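Local coordinates for protein citrate synthase (Pyrobaculum aerophilum, PDB 2IBP) that probably catalyses the condensation of acetyl-CoA with oxaloacetate and water to give citrate and CoA in the tricarboxylic acid cycle, working as a homodimer, at residues A[92-101]-A[115-123]. Numbering follows the deposited sequence.
Sequences ELHPATVEVI and AAVAAEGAY
Glu-120 OE1 accepts two hydrogen bonds, from His-94 N and Thr-97 OG1, at the start of the facing helix. His-94 N gives an almost straight bond to the syn lone pair of Glu-120 OE1 (2.9 Å, 167°). Thr-97 OG1 donates to Glu-120 OE1 from the anti side at 2.6 Å, somewhat out of the carboxylate plane. Glu-120 reaches both because its CG stands anti to the backbone N and the chain then bends at chi2; the glutamate and threonine side chains cross at about a right angle. A water donates to both Thr-97 OG1 and Ala-119 O, adding a second link between the helices. His-94 is also the N-cap: its ND1 accepts from Ala-96 N nearly in the ring plane, which helps fix the imidazole's rotation.

Pro-95 CD lies over one face of that ring and Tyr-123 CB over the opposite one, each offset toward the rim; the tyrosine CB makes a CH-pi contact, 4.0 Å from the His-94 ring centroid. The imidazole and phenol planes are tilted by only 23°, but with centroids 5.0 Å apart there is little stacking. Ala-96 CB touches Tyr-123 CE2 at 3.6 Å.

Farther along, the packing is apolar, with branched side chains of 95-101 set against alanines. Val-100 straddles two turns, CG1 on Ala-115 CB and CG2 on Ala-119 CB, while Ile-101 CG1 rests 3.7 Å from Ala-116 CB.

The pair is an antiparallel helical hairpin, its axes 8.4 Å apart at 161°, within the largely helical citrate synthase fold. Helix 141-169 lines one flank, where Lys-157 forms a salt bridge with Glu-120 OE2; helix 233-244 packs against Val-117; and the second subunit meets the Tyr-123 side, its Asn-103 O and Lys-106 N hydrogen-bonded to the tyrosine OH.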
ATOM      1  N   GLU A  92       6.288 -11.633 -20.777  1.00  9.00           N
ATOM      2  CA  GLU A  92       6.435 -12.911 -20.090  1.00  9.70           C
ATOM      3  C   GLU A  92       6.897 -12.701 -18.658  1.00  9.57           C
ATOM      4  O   GLU A  92       7.620 -11.744 -18.369  1.00 11.89           O
ATOM      5  CB  GLU A  92       7.406 -13.824 -20.827  1.00 13.30           C
ATOM      6  CG  GLU A  92       7.531 -15.225 -20.255  1.00 12.81           C
ATOM      7  CD  GLU A  92       6.220 -15.994 -20.180  1.00 16.45           C
ATOM      8  OE1 GLU A  92       5.972 -16.834 -21.070  1.00 20.09           O
ATOM      9  OE2 GLU A  92       5.412 -15.733 -19.265  1.00 12.10           O
ATOM     10  N   LEU A  93       6.421 -13.566 -17.771  1.00 10.14           N
ATOM     11  CA  LEU A  93       6.747 -13.472 -16.372  1.00  8.87           C
ATOM     12  C   LEU A  93       7.887 -14.412 -16.030  1.00  9.60           C
ATOM     13  O   LEU A  93       8.126 -15.420 -16.703  1.00 10.22           O
ATOM     14  CB  LEU A  93       5.516 -13.827 -15.528  1.00  9.83           C
ATOM     15  CG  LEU A  93       4.275 -12.999 -15.823  1.00 11.21           C
ATOM     16  CD1 LEU A  93       3.059 -13.560 -15.044  1.00  9.76           C
ATOM     17  CD2 LEU A  93       4.524 -11.520 -15.528  1.00 10.51           C
ATOM     18  N   HIS A  94       8.559 -14.088 -14.928  1.00 10.90           N
ATOM     19  CA  HIS A  94       9.625 -14.912 -14.374  1.00 11.38           C
ATOM     20  C   HIS A  94       9.002 -16.219 -13.871  1.00  9.68           C
ATOM     21  O   HIS A  94       7.874 -16.222 -13.347  1.00  9.58           O
ATOM     22  CB  HIS A  94      10.264 -14.169 -13.198  1.00 12.48           C
ATOM     23  CG  HIS A  94      11.503 -14.821 -12.664  1.00 17.59           C
ATOM     24  ND1 HIS A  94      11.471 -15.925 -11.839  1.00 18.53           N
ATOM     25  CD2 HIS A  94      12.811 -14.492 -12.804  1.00 20.53           C
ATOM     26  CE1 HIS A  94      12.709 -16.274 -11.528  1.00 25.24           C
ATOM     27  NE2 HIS A  94      13.543 -15.421 -12.103  1.00 17.09           N
ATOM     28  N   PRO A  95       9.696 -17.348 -14.043  1.00 12.59           N
ATOM     29  CA  PRO A  95       9.108 -18.592 -13.573  1.00 12.39           C
ATOM     30  C   PRO A  95       8.632 -18.566 -12.112  1.00 10.50           C
ATOM     31  O   PRO A  95       7.626 -19.182 -11.791  1.00 13.23           O
ATOM     32  CB  PRO A  95      10.238 -19.609 -13.779  1.00 15.89           C
ATOM     33  CG  PRO A  95      11.018 -19.066 -14.905  1.00 22.39           C
ATOM     34  CD  PRO A  95      10.971 -17.574 -14.750  1.00 17.00           C
ATOM     35  N   ALA A  96       9.345 -17.862 -11.233  1.00 12.05           N
ATOM     36  CA  ALA A  96       8.957 -17.788  -9.827  1.00 12.82           C
ATOM     37  C   ALA A  96       7.603 -17.114  -9.696  1.00 10.16           C
ATOM     38  O   ALA A  96       6.761 -17.525  -8.894  1.00 11.09           O
ATOM     39  CB  ALA A  96       9.997 -17.034  -9.008  1.00 11.50           C
ATOM     40  N   THR A  97       7.386 -16.093 -10.517  1.00  9.88           N
ATOM     41  CA  THR A  97       6.117 -15.370 -10.523  1.00 10.07           C
ATOM     42  C   THR A  97       4.979 -16.297 -10.952  1.00 11.31           C
ATOM     43  O   THR A  97       3.923 -16.319 -10.339  1.00  8.86           O
ATOM     44  CB  THR A  97       6.195 -14.184 -11.478  1.00 10.91           C
ATOM     45  OG1 THR A  97       7.307 -13.363 -11.097  1.00  8.76           O
ATOM     46  CG2 THR A  97       4.902 -13.375 -11.473  1.00 10.09           C
ATOM     47  N   VAL A  98       5.217 -17.093 -11.986  1.00 10.46           N
ATOM     48  CA  VAL A  98       4.216 -18.034 -12.478  1.00  9.26           C
ATOM     49  C   VAL A  98       3.875 -19.055 -11.395  1.00  9.98           C
ATOM     50  O   VAL A  98       2.698 -19.354 -11.178  1.00 11.26           O
ATOM     51  CB  VAL A  98       4.694 -18.730 -13.764  1.00  9.39           C
ATOM     52  CG1 VAL A  98       3.660 -19.748 -14.230  1.00 10.95           C
ATOM     53  CG2 VAL A  98       4.941 -17.688 -14.830  1.00  9.94           C
ATOM     54  N   GLU A  99       4.881 -19.496 -10.637  1.00  9.24           N
ATOM     55  CA  GLU A  99       4.610 -20.432  -9.544  1.00 11.10           C
ATOM     56  C   GLU A  99       3.805 -19.756  -8.444  1.00 11.23           C
ATOM     57  O   GLU A  99       2.940 -20.383  -7.835  1.00 12.32           O
ATOM     58  CB  GLU A  99       5.887 -21.055  -9.006  1.00 13.36           C
ATOM     59  CG  GLU A  99       6.580 -21.918 -10.052  1.00 16.55           C
ATOM     60  CD  GLU A  99       5.652 -22.978 -10.651  1.00 33.15           C
ATOM     61  OE1 GLU A  99       5.017 -23.724  -9.872  1.00 31.24           O
ATOM     62  OE2 GLU A  99       5.550 -23.059 -11.898  1.00 37.75           O
ATOM     63  N   VAL A 100       4.107 -18.491  -8.154  1.00  8.67           N
ATOM     64  CA  VAL A 100       3.322 -17.761  -7.175  1.00 10.32           C
ATOM     65  C   VAL A 100       1.856 -17.714  -7.620  1.00  9.32           C
ATOM     66  O   VAL A 100       0.956 -18.021  -6.852  1.00  9.87           O
ATOM     67  CB  VAL A 100       3.888 -16.364  -6.936  1.00  7.46           C
ATOM     68  CG1 VAL A 100       2.901 -15.487  -6.176  1.00  9.65           C
ATOM     69  CG2 VAL A 100       5.211 -16.491  -6.184  1.00  7.54           C
ATOM     70  N   ILE A 101       1.620 -17.363  -8.881  1.00  7.98           N
ATOM     71  CA  ILE A 101       0.248 -17.345  -9.407  1.00  8.23           C
ATOM     72  C   ILE A 101      -0.411 -18.734  -9.313  1.00  9.05           C
ATOM     73  O   ILE A 101      -1.577 -18.851  -8.918  1.00  9.19           O
ATOM     74  CB  ILE A 101       0.221 -16.846 -10.864  1.00  8.87           C
ATOM     75  CG1 ILE A 101       0.725 -15.397 -10.931  1.00  8.95           C
ATOM     76  CG2 ILE A 101      -1.210 -16.910 -11.424  1.00  9.56           C
ATOM     77  CD1 ILE A 101       1.017 -14.902 -12.374  1.00  8.73           C
ATOM     78  N   ALA A 115       0.416 -10.467  -4.950  1.00  8.12           N
ATOM     79  CA  ALA A 115       1.556 -11.348  -4.706  1.00  8.09           C
ATOM     80  C   ALA A 115       2.446 -11.513  -5.945  1.00  8.06           C
ATOM     81  O   ALA A 115       3.673 -11.497  -5.852  1.00  9.14           O
ATOM     82  CB  ALA A 115       1.074 -12.715  -4.208  1.00 11.66           C
ATOM     83  N   ALA A 116       1.821 -11.636  -7.113  1.00  7.96           N
ATOM     84  CA  ALA A 116       2.567 -11.808  -8.355  1.00  8.90           C
ATOM     85  C   ALA A 116       3.402 -10.573  -8.705  1.00  7.20           C
ATOM     86  O   ALA A 116       4.544 -10.684  -9.154  1.00  9.09           O
ATOM     87  CB  ALA A 116       1.603 -12.148  -9.515  1.00  7.99           C
ATOM     88  N   VAL A 117       2.861  -9.390  -8.461  1.00  7.83           N
ATOM     89  CA  VAL A 117       3.607  -8.168  -8.741  1.00  7.01           C
ATOM     90  C   VAL A 117       4.823  -8.075  -7.812  1.00  8.60           C
ATOM     91  O   VAL A 117       5.942  -7.794  -8.248  1.00  9.47           O
ATOM     92  CB  VAL A 117       2.719  -6.950  -8.609  1.00  9.11           C
ATOM     93  CG1 VAL A 117       3.557  -5.688  -8.567  1.00  8.20           C
ATOM     94  CG2 VAL A 117       1.711  -6.931  -9.747  1.00  9.57           C
ATOM     95  N   ALA A 118       4.630  -8.398  -6.541  1.00  9.24           N
ATOM     96  CA  ALA A 118       5.753  -8.403  -5.598  1.00  7.35           C
ATOM     97  C   ALA A 118       6.790  -9.445  -6.034  1.00  8.42           C
ATOM     98  O   ALA A 118       7.999  -9.192  -6.019  1.00 10.53           O
ATOM     99  CB  ALA A 118       5.274  -8.729  -4.179  1.00  9.82           C
ATOM    100  N   ALA A 119       6.320 -10.634  -6.396  1.00  9.19           N
ATOM    101  CA  ALA A 119       7.208 -11.712  -6.822  1.00  8.34           C
ATOM    102  C   ALA A 119       8.018 -11.332  -8.043  1.00 10.12           C
ATOM    103  O   ALA A 119       9.216 -11.595  -8.088  1.00  9.70           O
ATOM    104  CB  ALA A 119       6.435 -12.986  -7.101  1.00 11.17           C
ATOM    105  N   GLU A 120       7.373 -10.721  -9.029  1.00  9.09           N
ATOM    106  CA  GLU A 120       8.080 -10.316 -10.243  1.00  7.20           C
ATOM    107  C   GLU A 120       9.137  -9.261  -9.925  1.00 10.13           C
ATOM    108  O   GLU A 120      10.256  -9.303 -10.447  1.00 11.67           O
ATOM    109  CB  GLU A 120       7.100  -9.818 -11.299  1.00  9.26           C
ATOM    110  CG  GLU A 120       7.714  -9.485 -12.650  1.00 12.17           C
ATOM    111  CD  GLU A 120       8.124 -10.692 -13.496  1.00 10.80           C
ATOM    112  OE1 GLU A 120       7.753 -11.853 -13.190  1.00  9.94           O
ATOM    113  OE2 GLU A 120       8.797 -10.450 -14.533  1.00 12.09           O
ATOM    114  N   GLY A 121       8.831  -8.357  -9.007  1.00  8.58           N
ATOM    115  CA  GLY A 121       9.798  -7.327  -8.647  1.00  9.71           C
ATOM    116  C   GLY A 121      10.999  -7.898  -7.911  1.00 10.20           C
ATOM    117  O   GLY A 121      12.121  -7.347  -7.968  1.00 11.12           O
ATOM    118  N   ALA A 122      10.778  -9.050  -7.276  1.00  9.89           N
ATOM    119  CA  ALA A 122      11.782  -9.692  -6.419  1.00 13.46           C
ATOM    120  C   ALA A 122      12.999 -10.155  -7.183  1.00  9.99           C
ATOM    121  O   ALA A 122      14.117 -10.138  -6.659  1.00 13.76           O
ATOM    122  CB  ALA A 122      11.167 -10.861  -5.693  1.00 12.14           C
ATOM    123  N   TYR A 123      12.787 -10.582  -8.424  1.00 10.85           N
ATOM    124  CA  TYR A 123      13.878 -11.104  -9.229  1.00 11.86           C
ATOM    125  C   TYR A 123      14.217 -10.254 -10.456  1.00 12.07           C
ATOM    126  O   TYR A 123      15.075 -10.639 -11.255  1.00 15.64           O
ATOM    127  CB  TYR A 123      13.594 -12.546  -9.640  1.00 15.42           C
ATOM    128  CG  TYR A 123      13.591 -13.508  -8.477  1.00 13.56           C
ATOM    129  CD1 TYR A 123      14.715 -13.653  -7.677  1.00 15.32           C
ATOM    130  CD2 TYR A 123      12.494 -14.295  -8.205  1.00 18.14           C
ATOM    131  CE1 TYR A 123      14.723 -14.527  -6.609  1.00 15.67           C
ATOM    132  CE2 TYR A 123      12.485 -15.167  -7.138  1.00 14.67           C
ATOM    133  CZ  TYR A 123      13.610 -15.288  -6.346  1.00 13.63           C
ATOM    134  OH  TYR A 123      13.616 -16.185  -5.313  1.00 12.42           O
TER
HETATM  135  O   HOH W   1       9.805 -13.422 -10.043  1.00 15.29           O